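Local coordinates for ubiquitin-conjugating enzyme E2-21 kDa (Pichia angusta, PDB 5NL8), which probably transfers activated ubiquitin to other proteins as the E2 conjugating enzyme needed for peroxisome biogenesis, at residues A[81-86]-A[104-109]. Residues are numbered along the deposited sequence; the frame is centred on the assembly and turned at random.
Sequences KFVVFG and VCYKMP
The Phe82 ring packs tightly against Met108, whose CG sits over the ring centre in a CH-pi contact, 3.8 Å from the centroid. Bends at chi2 and chi3 carry the sulfur farther out, in a Met-aromatic contact, and turn CE back down beside the rim, 3.6 Å from Phe82 CE2. Leu146 of helix 135-147 touches both residues. An alanine in place of Phe82 would probably leave Met108 without this aromatic surface and loosen packing against that helix. In the UBC fold, Phe82 ends the last strand of the four-stranded antiparallel meander, about 10 Å, side chain to side chain, from the predicted thioester cysteine, Cys121; residues 83-86 lead on to helix 87-94. A water donates to both Val83 O and Cys105 O, bridging the backbones. Phe85 N donates to Tyr106 O (3.3 Å, 158° at the hydrogen). Their side chains run alongside each other, pointing the same way, and the rings form an offset stack, planes 21° apart, Phe85 CE2 above the rim of the tyrosine. Toward exposed Gly86 the contact thins to the long arm of Lys107, which crosses Val84 and donates from NZ to Phe85 O in a 3.0 Å hydrogen bond in the carbonyl plane.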
loop_
_atom_site.group_PDB
_atom_site.type_symbol
_atom_site.label_atom_id
_atom_site.label_comp_id
_atom_site.label_asym_id
_atom_site.label_seq_id
_atom_site.Cartn_x
_atom_site.Cartn_y
_atom_site.Cartn_z
ATOM N N LYS A 81 -1.450 6.631 1.746
ATOM C CA LYS A 81 -0.146 6.524 2.387
ATOM C C LYS A 81 0.069 5.143 2.997
ATOM O O LYS A 81 -0.885 4.467 3.373
ATOM C CB LYS A 81 0.019 7.599 3.469
ATOM C CG LYS A 81 -0.805 7.355 4.732
ATOM C CD LYS A 81 -0.469 8.359 5.831
ATOM C CE LYS A 81 -1.211 8.036 7.123
ATOM N NZ LYS A 81 -0.951 9.037 8.196
ATOM N N PHE A 82 1.332 4.727 3.083
ATOM C CA PHE A 82 1.693 3.527 3.828
ATOM C C PHE A 82 1.679 3.802 5.328
ATOM O O PHE A 82 2.037 4.895 5.773
ATOM C CB PHE A 82 3.076 3.017 3.409
ATOM C CG PHE A 82 3.086 2.309 2.089
ATOM C CD1 PHE A 82 3.231 3.017 0.906
ATOM C CD2 PHE A 82 2.946 0.933 2.029
ATOM C CE1 PHE A 82 3.235 2.363 -0.314
ATOM C CE2 PHE A 82 2.945 0.273 0.812
ATOM C CZ PHE A 82 3.091 0.989 -0.361
ATOM N N VAL A 83 1.264 2.808 6.103
ATOM C CA VAL A 83 1.310 2.902 7.559
ATOM C C VAL A 83 2.726 2.609 8.054
ATOM O O VAL A 83 3.197 1.474 7.989
ATOM C CB VAL A 83 0.322 1.930 8.225
ATOM C CG1 VAL A 83 0.475 1.973 9.741
ATOM C CG2 VAL A 83 -1.111 2.257 7.813
ATOM N N VAL A 84 3.392 3.649 8.541
ATOM C CA VAL A 84 4.772 3.561 9.007
ATOM C C VAL A 84 4.862 3.916 10.493
ATOM O O VAL A 84 4.385 4.967 10.912
ATOM C CB VAL A 84 5.691 4.502 8.195
ATOM C CG1 VAL A 84 7.099 4.513 8.769
ATOM C CG2 VAL A 84 5.706 4.091 6.719
ATOM N N PHE A 85 5.462 3.033 11.287
ATOM C CA PHE A 85 5.627 3.274 12.721
ATOM C C PHE A 85 7.081 3.588 13.064
ATOM O O PHE A 85 7.987 3.284 12.293
ATOM C CB PHE A 85 5.163 2.064 13.540
ATOM C CG PHE A 85 3.680 1.804 13.472
ATOM C CD1 PHE A 85 2.789 2.834 13.219
ATOM C CD2 PHE A 85 3.183 0.524 13.665
ATOM C CE1 PHE A 85 1.423 2.589 13.157
ATOM C CE2 PHE A 85 1.821 0.271 13.607
ATOM C CZ PHE A 85 0.940 1.304 13.351
ATOM N N GLY A 86 7.299 4.192 14.227
ATOM C CA GLY A 86 8.643 4.403 14.730
ATOM C C GLY A 86 9.232 3.102 15.241
ATOM O O GLY A 86 8.496 2.199 15.644
ATOM N N VAL A 104 2.696 -7.924 9.497
ATOM C CA VAL A 104 2.804 -6.839 8.544
ATOM C C VAL A 104 4.121 -6.099 8.779
ATOM O O VAL A 104 4.559 -5.941 9.923
ATOM C CB VAL A 104 1.614 -5.867 8.673
ATOM C CG1 VAL A 104 1.698 -4.762 7.641
ATOM C CG2 VAL A 104 0.304 -6.622 8.534
ATOM N N CYS A 105 4.759 -5.670 7.695
ATOM C CA CYS A 105 5.956 -4.841 7.786
ATOM C C CYS A 105 5.579 -3.370 7.930
ATOM O O CYS A 105 4.750 -2.860 7.179
ATOM C CB CYS A 105 6.841 -5.038 6.559
ATOM S SG CYS A 105 8.339 -4.028 6.580
ATOM N N TYR A 106 6.193 -2.682 8.888
ATOM C CA TYR A 106 5.802 -1.306 9.183
ATOM C C TYR A 106 6.857 -0.268 8.807
ATOM O O TYR A 106 6.914 0.809 9.401
ATOM C CB TYR A 106 5.448 -1.168 10.664
ATOM C CG TYR A 106 4.155 -1.853 11.026
ATOM C CD1 TYR A 106 2.936 -1.314 10.643
ATOM C CD2 TYR A 106 4.151 -3.043 11.743
ATOM C CE1 TYR A 106 1.750 -1.933 10.965
ATOM C CE2 TYR A 106 2.966 -3.672 12.070
ATOM C CZ TYR A 106 1.769 -3.110 11.680
ATOM O OH TYR A 106 0.581 -3.722 11.999
ATOM N N LYS A 107 7.690 -0.601 7.827
ATOM C CA LYS A 107 8.580 0.364 7.190
ATOM C C LYS A 107 8.505 0.144 5.681
ATOM O O LYS A 107 8.514 -0.997 5.225
ATOM C CB LYS A 107 10.021 0.210 7.688
ATOM C CG LYS A 107 10.247 0.553 9.158
ATOM C CD LYS A 107 10.260 2.058 9.401
ATOM C CE LYS A 107 10.715 2.376 10.821
ATOM N NZ LYS A 107 10.655 3.837 11.128
ATOM N N MET A 108 8.411 1.222 4.904
ATOM C CA MET A 108 8.341 1.090 3.449
ATOM C C MET A 108 9.445 1.884 2.752
ATOM O O MET A 108 9.310 3.086 2.524
ATOM C CB MET A 108 6.964 1.529 2.932
ATOM C CG MET A 108 6.862 1.672 1.405
ATOM S SD MET A 108 7.533 0.284 0.462
ATOM C CE MET A 108 6.283 -0.952 0.780
ATOM N N PRO A 109 10.555 1.207 2.420
ATOM C CA PRO A 109 11.643 1.811 1.646
ATOM C C PRO A 109 11.384 1.707 0.146
ATOM O O PRO A 109 11.443 0.620 -0.435
ATOM C CB PRO A 109 12.863 0.989 2.062
ATOM C CG PRO A 109 12.308 -0.348 2.385
ATOM C CD PRO A 109 10.901 -0.147 2.891
HETATM O O HOH W 1 2.671 -1.043 6.635
#